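Local atomic coordinates of acyltransferase (Actinoplanes teichomyceticus, PDB entry 4Q38), a protein that transfers long acyl chains from acyl-CoA to the sugar of the glycopeptide antibiotic teicoplanin, binding coenzyme A and a decanoylated glucosamine. Residues A[66-72]-A[162-166]; A[89-93]-A[125-129]; A[134-138]-A[151-155]. All blocks are in the same frame, centred on the assembly; numbering follows the deposited sequence.

Contact 1 (A[66-72]-A[162-166]); sequences PELDAEE and VAIHR
The guanidinium of Arg166 has the CD2 methyl of Leu68 over one face, 3.6 Å from NH1 and offset toward the rim. At its edge, in its plane, lie Asp69 OD2 and Glu72 OE1. The three charged residues form a salt-bridge network between two helices of the all-helical N-terminal part of this N-acyltransferase, 67-76 and 157-169. The short helical segments run nearly perpendicular, at 96°, with their axes 10.6 Å apart.

Arg166 grips Asp69 side-on, and both nitrogens go to one oxygen. Arg166 NE reaches Asp69 OD2 at 2.8 Å, and Arg166 NH2 reaches the same OD2 at 2.9 Å. The carboxylate and guanidinium planes are 64° apart, and both donors come from the same face of the carboxylate. Arg166 NH2 also gives a bond to Glu72 OE1, at 2.9 Å. That oxygen has a second partner outside the two segments, the hydroxyl of Tyr124. The Arg166 chain leaves its helix with CG anti to the backbone N (chi1 -178°) and bends at chi3, which turns the NE edge to Asp69. The two acids hold the rotation of the arginine end and probably offset its charge.

Apolar contacts lie beside the network. Val162 CG1 packs against Asp69 CB and CG, the two side chains running antiparallel alongside each other. Pro66, at the N-cap position of its helix, sets CG against Ala163 CB. Trp215 also touches Ala163.

Two waters lie at the polar groups. One lies 2.7 Å from both Asp69 OD2 and Val162 O and can bridge them, though it has more acceptors near it than protons to give. The other accepts from Arg166 NH1 at 2.8 Å and donates to Glu72 OE2.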
ATOM      1  N   PRO A  66      -5.207  -4.813  14.115  1.00 28.91           N
ATOM      2  CA  PRO A  66      -5.972  -4.658  15.363  1.00 29.86           C
ATOM      3  C   PRO A  66      -6.513  -6.005  15.863  1.00 31.95           C
ATOM      4  O   PRO A  66      -6.803  -6.898  15.055  1.00 30.14           O
ATOM      5  CB  PRO A  66      -7.112  -3.718  14.963  1.00 30.56           C
ATOM      6  CG  PRO A  66      -6.561  -2.942  13.798  1.00 29.84           C
ATOM      7  CD  PRO A  66      -5.731  -3.948  13.042  1.00 28.92           C
ATOM      8  N   GLU A  67      -6.627  -6.142  17.184  1.00 33.30           N
ATOM      9  CA  GLU A  67      -7.027  -7.406  17.813  1.00 35.86           C
ATOM     10  C   GLU A  67      -8.318  -7.959  17.233  1.00 33.81           C
ATOM     11  O   GLU A  67      -8.404  -9.153  16.963  1.00 34.11           O
ATOM     12  CB  GLU A  67      -7.151  -7.264  19.343  1.00 38.89           C
ATOM     13  CG  GLU A  67      -5.844  -6.928  20.060  1.00 43.47           C
ATOM     14  CD  GLU A  67      -4.754  -7.981  19.872  1.00 46.01           C
ATOM     15  OE1 GLU A  67      -3.595  -7.597  19.594  1.00 46.15           O
ATOM     16  OE2 GLU A  67      -5.045  -9.194  20.007  1.00 49.83           O
ATOM     17  N   LEU A  68      -9.308  -7.090  17.031  1.00 34.60           N
ATOM     18  CA  LEU A  68     -10.610  -7.506  16.503  1.00 34.47           C
ATOM     19  C   LEU A  68     -10.483  -8.224  15.154  1.00 34.73           C
ATOM     20  O   LEU A  68     -10.990  -9.346  14.983  1.00 32.10           O
ATOM     21  CB  LEU A  68     -11.557  -6.309  16.377  1.00 36.70           C
ATOM     22  CG  LEU A  68     -12.930  -6.564  15.741  1.00 39.64           C
ATOM     23  CD1 LEU A  68     -13.764  -7.516  16.596  1.00 42.01           C
ATOM     24  CD2 LEU A  68     -13.666  -5.252  15.512  1.00 40.87           C
ATOM     25  N   ASP A  69      -9.806  -7.573  14.206  1.00 31.48           N
ATOM     26  CA  ASP A  69      -9.590  -8.158  12.880  1.00 30.57           C
ATOM     27  C   ASP A  69      -8.764  -9.435  12.941  1.00 28.41           C
ATOM     28  O   ASP A  69      -9.090 -10.403  12.265  1.00 29.03           O
ATOM     29  CB  ASP A  69      -8.919  -7.155  11.932  1.00 30.50           C
ATOM     30  CG  ASP A  69      -9.650  -5.836  11.880  1.00 31.17           C
ATOM     31  OD1 ASP A  69      -9.398  -5.007  12.760  1.00 32.05           O
ATOM     32  OD2 ASP A  69     -10.469  -5.626  10.966  1.00 31.20           O
ATOM     33  N   ALA A  70      -7.695  -9.421  13.738  1.00 28.98           N
ATOM     34  CA  ALA A  70      -6.794 -10.571  13.863  1.00 31.43           C
ATOM     35  C   ALA A  70      -7.531 -11.833  14.330  1.00 32.65           C
ATOM     36  O   ALA A  70      -7.332 -12.921  13.769  1.00 31.59           O
ATOM     37  CB  ALA A  70      -5.632 -10.245  14.791  1.00 31.78           C
ATOM     38  N   GLU A  71      -8.391 -11.673  15.341  1.00 33.67           N
ATOM     39  CA  GLU A  71      -9.260 -12.764  15.809  1.00 36.46           C
ATOM     40  C   GLU A  71     -10.050 -13.332  14.650  1.00 32.89           C
ATOM     41  O   GLU A  71     -10.095 -14.547  14.453  1.00 32.40           O
ATOM     42  CB  GLU A  71     -10.268 -12.265  16.843  1.00 39.07           C
ATOM     43  CG  GLU A  71      -9.731 -12.067  18.244  1.00 47.43           C
ATOM     44  CD  GLU A  71     -10.763 -11.426  19.155  1.00 51.80           C
ATOM     45  OE1 GLU A  71     -11.785 -12.086  19.446  1.00 57.88           O
ATOM     46  OE2 GLU A  71     -10.556 -10.264  19.569  1.00 52.75           O
ATOM     47  N   GLU A  72     -10.685 -12.440  13.895  1.00 33.03           N
ATOM     48  CA  GLU A  72     -11.524 -12.832  12.770  1.00 30.74           C
ATOM     49  C   GLU A  72     -10.713 -13.503  11.666  1.00 30.62           C
ATOM     50  O   GLU A  72     -11.162 -14.482  11.049  1.00 29.46           O
ATOM     51  CB  GLU A  72     -12.290 -11.622  12.222  1.00 32.17           C
ATOM     52  CG  GLU A  72     -13.318 -11.057  13.200  1.00 33.48           C
ATOM     53  CD  GLU A  72     -14.051  -9.832  12.673  1.00 34.05           C
ATOM     54  OE1 GLU A  72     -13.768  -9.374  11.540  1.00 34.49           O
ATOM     55  OE2 GLU A  72     -14.929  -9.327  13.401  1.00 33.73           O
ATOM     56  N   VAL A 162      -5.499  -2.936   7.004  1.00 24.54           N
ATOM     57  CA  VAL A 162      -6.635  -3.672   7.560  1.00 24.77           C
ATOM     58  C   VAL A 162      -7.583  -2.698   8.302  1.00 26.36           C
ATOM     59  O   VAL A 162      -8.789  -2.678   8.042  1.00 24.36           O
ATOM     60  CB  VAL A 162      -6.160  -4.827   8.465  1.00 24.30           C
ATOM     61  CG1 VAL A 162      -7.344  -5.512   9.132  1.00 25.48           C
ATOM     62  CG2 VAL A 162      -5.374  -5.836   7.640  1.00 23.95           C
ATOM     63  N   ALA A 163      -7.025  -1.881   9.199  1.00 26.75           N
ATOM     64  CA  ALA A 163      -7.813  -0.877   9.946  1.00 27.99           C
ATOM     65  C   ALA A 163      -8.553   0.084   9.018  1.00 28.19           C
ATOM     66  O   ALA A 163      -9.728   0.396   9.246  1.00 28.69           O
ATOM     67  CB  ALA A 163      -6.927  -0.102  10.911  1.00 28.86           C
ATOM     68  N   ILE A 164      -7.867   0.533   7.967  1.00 27.01           N
ATOM     69  CA  ILE A 164      -8.470   1.394   6.944  1.00 26.77           C
ATOM     70  C   ILE A 164      -9.669   0.730   6.280  1.00 26.89           C
ATOM     71  O   ILE A 164     -10.696   1.371   6.080  1.00 26.11           O
ATOM     72  CB  ILE A 164      -7.429   1.829   5.881  1.00 26.81           C
ATOM     73  CG1 ILE A 164      -6.521   2.942   6.446  1.00 26.75           C
ATOM     74  CG2 ILE A 164      -8.106   2.261   4.580  1.00 26.71           C
ATOM     75  CD1 ILE A 164      -5.209   3.091   5.691  1.00 28.06           C
ATOM     76  N   HIS A 165      -9.549  -0.548   5.923  1.00 26.57           N
ATOM     77  CA  HIS A 165     -10.691  -1.234   5.312  1.00 26.92           C
ATOM     78  C   HIS A 165     -11.920  -1.124   6.173  1.00 26.98           C
ATOM     79  O   HIS A 165     -13.005  -0.776   5.682  1.00 28.87           O
ATOM     80  CB  HIS A 165     -10.386  -2.701   4.998  1.00 26.04           C
ATOM     81  CG  HIS A 165     -11.519  -3.408   4.288  1.00 25.82           C
ATOM     82  ND1 HIS A 165     -12.637  -3.794   4.927  1.00 24.99           N
ATOM     83  CD2 HIS A 165     -11.683  -3.765   2.956  1.00 24.78           C
ATOM     84  CE1 HIS A 165     -13.476  -4.373   4.052  1.00 25.35           C
ATOM     85  NE2 HIS A 165     -12.891  -4.362   2.848  1.00 25.87           N
ATOM     86  N   ARG A 166     -11.758  -1.386   7.467  1.00 27.90           N
ATOM     87  CA  ARG A 166     -12.883  -1.408   8.397  1.00 28.64           C
ATOM     88  C   ARG A 166     -13.467  -0.014   8.612  1.00 30.45           C
ATOM     89  O   ARG A 166     -14.685   0.143   8.681  1.00 29.16           O
ATOM     90  CB  ARG A 166     -12.480  -2.038   9.728  1.00 28.34           C
ATOM     91  CG  ARG A 166     -13.614  -2.154  10.744  1.00 30.72           C
ATOM     92  CD  ARG A 166     -13.159  -2.859  12.015  1.00 30.90           C
ATOM     93  NE  ARG A 166     -12.789  -4.255  11.768  1.00 31.83           N
ATOM     94  CZ  ARG A 166     -13.628  -5.289  11.833  1.00 32.94           C
ATOM     95  NH1 ARG A 166     -14.915  -5.103  12.128  1.00 31.03           N
ATOM     96  NH2 ARG A 166     -13.176  -6.517  11.595  1.00 31.76           N
TER
HETATM   97  O   HOH W   1     -10.526  -4.781   8.391  1.00 27.25           O
HETATM   98  O   HOH W   2     -16.368  -7.345  12.935  1.00 33.50           O

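Contact 2 (A[89-93]-A[125-129]); sequences LLERT and FHVYV
Phe125 turns the CE1-CZ edge of its ring to the backbone of Leu90. Leu90 N lies at this edge, 3.6 Å from Phe125 CZ. Phe125 CG lies anti to the backbone N (chi1 179°), and this carries the ring across to helix 84-98. Leu89 lies across the phenyl side chain, with Leu89 CG 3.6 Å from Phe125 CZ. Leu90 CB touches the ring at CE1.

The end of Leu90 reaches the other helix further along. Leu90 CD1 lies 3.5 Å from Val129 N and also meets Tyr128 CB and Val129 CG2.

The helical segments cross at -50°, with axes 9.9 Å apart, in a buried helix-helix interface of the N-terminal part. Leu35 and Leu38 of helix 32-41 also cover Leu89. Tyr128 carries its hydroxyl away from the contact to Ile73 O.

Thr93 OG1 donates to Leu89 O at 2.7 Å, and Thr93 N reaches that oxygen from the opposite face of the carbonyl. Tied down within its own helix, the hydroxyl can sit beside the phenyl edge, with Thr93 OG1 4.1 Å from Phe125 CZ. Thr93 CG2 meanwhile meets Val129 CG2 at 4.0 Å, so a polar residue fits an otherwise apolar interface.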
ATOM      1  N   LEU A  89      -6.115 -20.206  -5.761  1.00 32.54           N
ATOM      2  CA  LEU A  89      -5.779 -18.804  -6.027  1.00 31.55           C
ATOM      3  C   LEU A  89      -4.743 -18.238  -5.051  1.00 30.94           C
ATOM      4  O   LEU A  89      -3.869 -17.470  -5.448  1.00 31.05           O
ATOM      5  CB  LEU A  89      -7.047 -17.961  -5.993  1.00 30.29           C
ATOM      6  CG  LEU A  89      -6.920 -16.526  -6.490  1.00 30.58           C
ATOM      7  CD1 LEU A  89      -6.567 -16.509  -7.970  1.00 30.83           C
ATOM      8  CD2 LEU A  89      -8.213 -15.782  -6.227  1.00 29.88           C
ATOM      9  N   LEU A  90      -4.851 -18.620  -3.784  1.00 30.24           N
ATOM     10  CA  LEU A  90      -3.900 -18.212  -2.756  1.00 31.14           C
ATOM     11  C   LEU A  90      -2.470 -18.669  -3.063  1.00 32.07           C
ATOM     12  O   LEU A  90      -1.528 -17.896  -2.913  1.00 30.48           O
ATOM     13  CB  LEU A  90      -4.339 -18.741  -1.388  1.00 30.54           C
ATOM     14  CG  LEU A  90      -3.371 -18.618  -0.211  1.00 31.62           C
ATOM     15  CD1 LEU A  90      -3.153 -17.161   0.181  1.00 29.38           C
ATOM     16  CD2 LEU A  90      -3.896 -19.435   0.966  1.00 33.14           C
ATOM     17  N   GLU A  91      -2.322 -19.923  -3.484  1.00 31.52           N
ATOM     18  CA  GLU A  91      -1.018 -20.483  -3.838  1.00 33.37           C
ATOM     19  C   GLU A  91      -0.372 -19.743  -5.000  1.00 31.06           C
ATOM     20  O   GLU A  91       0.803 -19.382  -4.937  1.00 31.56           O
ATOM     21  CB  GLU A  91      -1.158 -21.954  -4.243  1.00 36.03           C
ATOM     22  CG  GLU A  91      -1.499 -22.899  -3.111  1.00 39.76           C
ATOM     23  CD  GLU A  91      -1.490 -24.342  -3.567  1.00 42.46           C
ATOM     24  OE1 GLU A  91      -2.235 -24.684  -4.514  1.00 41.29           O
ATOM     25  OE2 GLU A  91      -0.735 -25.131  -2.970  1.00 45.65           O
ATOM     26  N   ARG A  92      -1.148 -19.549  -6.062  1.00 30.86           N
ATOM     27  CA  ARG A  92      -0.657 -18.938  -7.297  1.00 31.97           C
ATOM     28  C   ARG A  92      -0.431 -17.429  -7.174  1.00 30.70           C
ATOM     29  O   ARG A  92       0.495 -16.899  -7.772  1.00 29.19           O
ATOM     30  CB  ARG A  92      -1.584 -19.262  -8.469  1.00 32.36           C
ATOM     31  CG  ARG A  92      -1.367 -20.678  -8.979  1.00 34.34           C
ATOM     32  CD  ARG A  92      -2.637 -21.350  -9.458  1.00 35.64           C
ATOM     33  NE  ARG A  92      -2.404 -22.788  -9.644  1.00 35.91           N
ATOM     34  CZ  ARG A  92      -2.506 -23.707  -8.683  1.00 36.16           C
ATOM     35  NH1 ARG A  92      -2.866 -23.363  -7.453  1.00 33.13           N
ATOM     36  NH2 ARG A  92      -2.253 -24.988  -8.955  1.00 36.61           N
ATOM     37  N   THR A  93      -1.271 -16.760  -6.393  1.00 29.55           N
ATOM     38  CA  THR A  93      -1.119 -15.321  -6.144  1.00 29.66           C
ATOM     39  C   THR A  93       0.156 -15.084  -5.341  1.00 28.97           C
ATOM     40  O   THR A  93       0.939 -14.171  -5.639  1.00 28.61           O
ATOM     41  CB  THR A  93      -2.353 -14.747  -5.417  1.00 28.85           C
ATOM     42  OG1 THR A  93      -3.500 -14.917  -6.249  1.00 30.82           O
ATOM     43  CG2 THR A  93      -2.190 -13.249  -5.121  1.00 27.76           C
ATOM     44  N   PHE A 125      -8.849 -12.437   2.057  1.00 23.60           N
ATOM     45  CA  PHE A 125      -7.996 -13.197   1.134  1.00 24.47           C
ATOM     46  C   PHE A 125      -6.555 -12.679   1.068  1.00 23.49           C
ATOM     47  O   PHE A 125      -5.604 -13.433   1.204  1.00 23.30           O
ATOM     48  CB  PHE A 125      -8.602 -13.247  -0.277  1.00 24.15           C
ATOM     49  CG  PHE A 125      -7.753 -13.994  -1.275  1.00 25.47           C
ATOM     50  CD1 PHE A 125      -7.747 -15.394  -1.302  1.00 25.89           C
ATOM     51  CD2 PHE A 125      -6.946 -13.305  -2.180  1.00 25.41           C
ATOM     52  CE1 PHE A 125      -6.951 -16.084  -2.210  1.00 26.28           C
ATOM     53  CE2 PHE A 125      -6.152 -13.989  -3.094  1.00 26.22           C
ATOM     54  CZ  PHE A 125      -6.159 -15.384  -3.113  1.00 26.39           C
ATOM     55  N   HIS A 126      -6.406 -11.384   0.844  1.00 23.80           N
ATOM     56  CA  HIS A 126      -5.078 -10.798   0.645  1.00 24.15           C
ATOM     57  C   HIS A 126      -4.295 -10.634   1.910  1.00 23.86           C
ATOM     58  O   HIS A 126      -3.073 -10.469   1.886  1.00 24.46           O
ATOM     59  CB  HIS A 126      -5.219  -9.496  -0.130  1.00 22.84           C
ATOM     60  CG  HIS A 126      -5.689  -9.720  -1.538  1.00 22.64           C
ATOM     61  ND1 HIS A 126      -4.919 -10.327  -2.461  1.00 22.96           N
ATOM     62  CD2 HIS A 126      -6.910  -9.449  -2.154  1.00 21.73           C
ATOM     63  CE1 HIS A 126      -5.608 -10.431  -3.619  1.00 22.57           C
ATOM     64  NE2 HIS A 126      -6.819  -9.887  -3.433  1.00 23.02           N
ATOM     65  N   VAL A 127      -4.980 -10.694   3.046  1.00 23.73           N
ATOM     66  CA  VAL A 127      -4.271 -10.842   4.315  1.00 22.42           C
ATOM     67  C   VAL A 127      -3.590 -12.220   4.378  1.00 23.20           C
ATOM     68  O   VAL A 127      -2.426 -12.333   4.819  1.00 23.23           O
ATOM     69  CB  VAL A 127      -5.216 -10.640   5.518  1.00 23.05           C
ATOM     70  CG1 VAL A 127      -4.474 -10.857   6.833  1.00 23.21           C
ATOM     71  CG2 VAL A 127      -5.829  -9.250   5.477  1.00 22.99           C
ATOM     72  N   TYR A 128      -4.301 -13.265   3.936  1.00 23.29           N
ATOM     73  CA  TYR A 128      -3.710 -14.620   3.894  1.00 24.41           C
ATOM     74  C   TYR A 128      -2.541 -14.675   2.914  1.00 24.01           C
ATOM     75  O   TYR A 128      -1.520 -15.296   3.197  1.00 24.00           O
ATOM     76  CB  TYR A 128      -4.758 -15.698   3.554  1.00 24.13           C
ATOM     77  CG  TYR A 128      -5.892 -15.723   4.548  1.00 24.36           C
ATOM     78  CD1 TYR A 128      -5.648 -15.960   5.904  1.00 25.10           C
ATOM     79  CD2 TYR A 128      -7.194 -15.463   4.147  1.00 25.21           C
ATOM     80  CE1 TYR A 128      -6.677 -15.947   6.828  1.00 25.00           C
ATOM     81  CE2 TYR A 128      -8.237 -15.444   5.063  1.00 26.00           C
ATOM     82  CZ  TYR A 128      -7.967 -15.687   6.397  1.00 26.30           C
ATOM     83  OH  TYR A 128      -8.983 -15.666   7.312  1.00 27.67           O
ATOM     84  N   VAL A 129      -2.703 -14.021   1.764  1.00 23.96           N
ATOM     85  CA  VAL A 129      -1.588 -13.851   0.827  1.00 23.84           C
ATOM     86  C   VAL A 129      -0.396 -13.228   1.542  1.00 24.15           C
ATOM     87  O   VAL A 129       0.721 -13.744   1.438  1.00 23.33           O
ATOM     88  CB  VAL A 129      -1.951 -12.980  -0.395  1.00 24.83           C
ATOM     89  CG1 VAL A 129      -0.716 -12.760  -1.271  1.00 24.33           C
ATOM     90  CG2 VAL A 129      -3.035 -13.638  -1.229  1.00 24.58           C
TER

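Contact 3 (A[134-138]-A[151-155]); sequences VPAVR and GWETL
Segments 134-138 and 151-155 are both helical and run roughly antiparallel, with 137° between their directions. Their axes are 11.7 Å apart. The backbones come nearer at one end, where the CA atoms of Arg138 and Gly151 are 7.1 Å apart, than at the other, where those of Val134 and Leu155 are 8.4 Å apart. The first helix is kinked at Pro135 and Ala136, whose nitrogens have no bond to the preceding turn.

The side chain of Arg138 lies over one face of the Trp152 indole. Arg138 CZ is 4.2 Å from the centroid of the Trp152 five-membered ring in a cation-pi contact, 27° off the ring normal. Arg138 CD sits over the other ring in a CH-pi contact, 4.2 Å from the centroid of the Trp152 six-membered ring. The guanidinium does not lie flat on the indole, because the planes are 48° apart. The chain is bent at both chi2 and chi3, which folds CD and the charged end over the ring together. Arg62 makes another cation-pi contact with Trp152.

This is a helix-helix contact in the N-terminal part of the enzyme, between helix 125-143 and helix 148-155, which follows it after a short connection. Asp148, at the start of the second helix, forms a salt bridge with Arg138 NH2, and His141 ND1 is hydrogen-bonded to Arg138 NH1. The guanidinium is therefore held by polar partners as well as by the indole.

The buried Val134, Val137 and Leu155 add apolar contacts. Val137 and Leu155 meet tip to tip, with Val137 CG1 4.1 Å from Leu155 CD1. Leu155 CD1 also lies 3.9 Å from Arg138 CD. Val134 lies across the tryptophan and places CG1 4.1 Å from Trp152 CH2.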
ATOM      1  N   VAL A 134       5.124 -13.639   4.123  1.00 25.59           N
ATOM      2  CA  VAL A 134       6.038 -13.076   5.115  1.00 25.28           C
ATOM      3  C   VAL A 134       7.386 -13.830   5.181  1.00 28.16           C
ATOM      4  O   VAL A 134       8.442 -13.180   5.174  1.00 26.23           O
ATOM      5  CB  VAL A 134       5.391 -12.948   6.520  1.00 25.44           C
ATOM      6  CG1 VAL A 134       6.439 -12.720   7.602  1.00 25.05           C
ATOM      7  CG2 VAL A 134       4.359 -11.826   6.539  1.00 24.12           C
ATOM      8  N   PRO A 135       7.361 -15.190   5.244  1.00 27.72           N
ATOM      9  CA  PRO A 135       8.649 -15.888   5.334  1.00 28.64           C
ATOM     10  C   PRO A 135       9.563 -15.593   4.142  1.00 27.47           C
ATOM     11  O   PRO A 135      10.749 -15.323   4.335  1.00 28.43           O
ATOM     12  CB  PRO A 135       8.254 -17.371   5.361  1.00 29.53           C
ATOM     13  CG  PRO A 135       6.861 -17.385   5.910  1.00 30.38           C
ATOM     14  CD  PRO A 135       6.223 -16.126   5.358  1.00 28.43           C
ATOM     15  N   ALA A 136       9.012 -15.615   2.930  1.00 25.40           N
ATOM     16  CA  ALA A 136       9.792 -15.287   1.733  1.00 26.61           C
ATOM     17  C   ALA A 136      10.413 -13.878   1.785  1.00 26.18           C
ATOM     18  O   ALA A 136      11.613 -13.709   1.537  1.00 25.83           O
ATOM     19  CB  ALA A 136       8.932 -15.436   0.485  1.00 25.17           C
ATOM     20  N   VAL A 137       9.614 -12.862   2.110  1.00 26.28           N
ATOM     21  CA  VAL A 137      10.174 -11.498   2.121  1.00 26.18           C
ATOM     22  C   VAL A 137      11.171 -11.324   3.266  1.00 26.72           C
ATOM     23  O   VAL A 137      12.168 -10.625   3.111  1.00 27.13           O
ATOM     24  CB  VAL A 137       9.097 -10.376   2.073  1.00 26.27           C
ATOM     25  CG1 VAL A 137       8.291 -10.297   3.376  1.00 26.99           C
ATOM     26  CG2 VAL A 137       9.744  -9.031   1.738  1.00 24.47           C
ATOM     27  N   ARG A 138      10.924 -11.975   4.403  1.00 28.42           N
ATOM     28  CA  ARG A 138      11.859 -11.903   5.531  1.00 28.96           C
ATOM     29  C   ARG A 138      13.210 -12.545   5.174  1.00 29.44           C
ATOM     30  O   ARG A 138      14.264 -12.071   5.617  1.00 29.73           O
ATOM     31  CB  ARG A 138      11.267 -12.540   6.805  1.00 31.67           C
ATOM     32  CG  ARG A 138      10.138 -11.748   7.463  1.00 31.41           C
ATOM     33  CD  ARG A 138      10.617 -10.413   8.011  1.00 32.93           C
ATOM     34  NE  ARG A 138      11.566 -10.571   9.118  1.00 34.95           N
ATOM     35  CZ  ARG A 138      12.654  -9.821   9.300  1.00 35.60           C
ATOM     36  NH1 ARG A 138      12.978  -8.850   8.436  1.00 34.14           N
ATOM     37  NH2 ARG A 138      13.440 -10.053  10.343  1.00 36.06           N
ATOM     38  N   GLY A 151      12.766  -4.288   8.759  1.00 25.83           N
ATOM     39  CA  GLY A 151      11.922  -5.269   8.080  1.00 25.40           C
ATOM     40  C   GLY A 151      10.529  -5.331   8.689  1.00 26.30           C
ATOM     41  O   GLY A 151       9.529  -5.239   7.978  1.00 23.67           O
ATOM     42  N   TRP A 152      10.467  -5.483  10.016  1.00 25.86           N
ATOM     43  CA  TRP A 152       9.177  -5.518  10.711  1.00 26.51           C
ATOM     44  C   TRP A 152       8.430  -4.209  10.633  1.00 26.30           C
ATOM     45  O   TRP A 152       7.244  -4.200  10.318  1.00 26.19           O
ATOM     46  CB  TRP A 152       9.341  -6.000  12.161  1.00 26.02           C
ATOM     47  CG  TRP A 152       9.628  -7.483  12.218  1.00 27.29           C
ATOM     48  CD1 TRP A 152      10.779  -8.111  12.695  1.00 28.68           C
ATOM     49  CD2 TRP A 152       8.768  -8.577  11.742  1.00 28.20           C
ATOM     50  NE1 TRP A 152      10.684  -9.479  12.569  1.00 29.56           N
ATOM     51  CE2 TRP A 152       9.509  -9.826  11.999  1.00 28.62           C
ATOM     52  CE3 TRP A 152       7.496  -8.650  11.162  1.00 28.12           C
ATOM     53  CZ2 TRP A 152       8.984 -11.077  11.682  1.00 29.73           C
ATOM     54  CZ3 TRP A 152       6.982  -9.919  10.839  1.00 28.83           C
ATOM     55  CH2 TRP A 152       7.707 -11.102  11.096  1.00 29.36           C
ATOM     56  N   GLU A 153       9.113  -3.095  10.885  1.00 26.01           N
ATOM     57  CA  GLU A 153       8.476  -1.771  10.795  1.00 27.44           C
ATOM     58  C   GLU A 153       7.802  -1.581   9.429  1.00 25.82           C
ATOM     59  O   GLU A 153       6.690  -1.063   9.336  1.00 24.56           O
ATOM     60  CB  GLU A 153       9.505  -0.668  11.037  1.00 30.38           C
ATOM     61  CG  GLU A 153       8.938   0.734  11.212  1.00 35.11           C
ATOM     62  CD  GLU A 153      10.037   1.776  11.364  1.00 38.87           C
ATOM     63  OE1 GLU A 153      11.075   1.456  11.982  1.00 39.04           O
ATOM     64  OE2 GLU A 153       9.875   2.914  10.857  1.00 39.94           O
ATOM     65  N   THR A 154       8.487  -2.014   8.376  1.00 24.29           N
ATOM     66  CA  THR A 154       7.945  -1.951   7.016  1.00 22.70           C
ATOM     67  C   THR A 154       6.655  -2.767   6.871  1.00 22.35           C
ATOM     68  O   THR A 154       5.655  -2.282   6.343  1.00 21.29           O
ATOM     69  CB  THR A 154       9.011  -2.416   6.011  1.00 22.78           C
ATOM     70  OG1 THR A 154      10.156  -1.551   6.115  1.00 23.01           O
ATOM     71  CG2 THR A 154       8.462  -2.403   4.572  1.00 23.45           C
ATOM     72  N   LEU A 155       6.681  -4.007   7.353  1.00 22.55           N
ATOM     73  CA  LEU A 155       5.555  -4.916   7.175  1.00 22.88           C
ATOM     74  C   LEU A 155       4.313  -4.558   7.998  1.00 23.28           C
ATOM     75  O   LEU A 155       3.225  -5.036   7.684  1.00 23.38           O
ATOM     76  CB  LEU A 155       5.994  -6.377   7.440  1.00 22.64           C
ATOM     77  CG  LEU A 155       7.072  -6.916   6.486  1.00 23.30           C
ATOM     78  CD1 LEU A 155       7.501  -8.328   6.876  1.00 24.28           C
ATOM     79  CD2 LEU A 155       6.613  -6.885   5.029  1.00 22.65           C
TER

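In the fold
Following the chain from the N terminus, the first segment to enter a contact is on helix 67-76, which opens contact 1. Helix 84-98 follows it and pairs with the start of helix 125-143 in contact 2. Further along that long helix, contact 3 opens and closes on helix 148-155. Contacts 2 and 3 are thus in series and share one helix. Helix 157-169 then closes contact 1, so both others nest inside its loop. Contacts 1 and 2 touch where Val162 CG2 meets Val127 CG2 at 4.1 Å. Contact 3 touches neither. Together they tie five helices of the N-terminal part, away from the annotated sites.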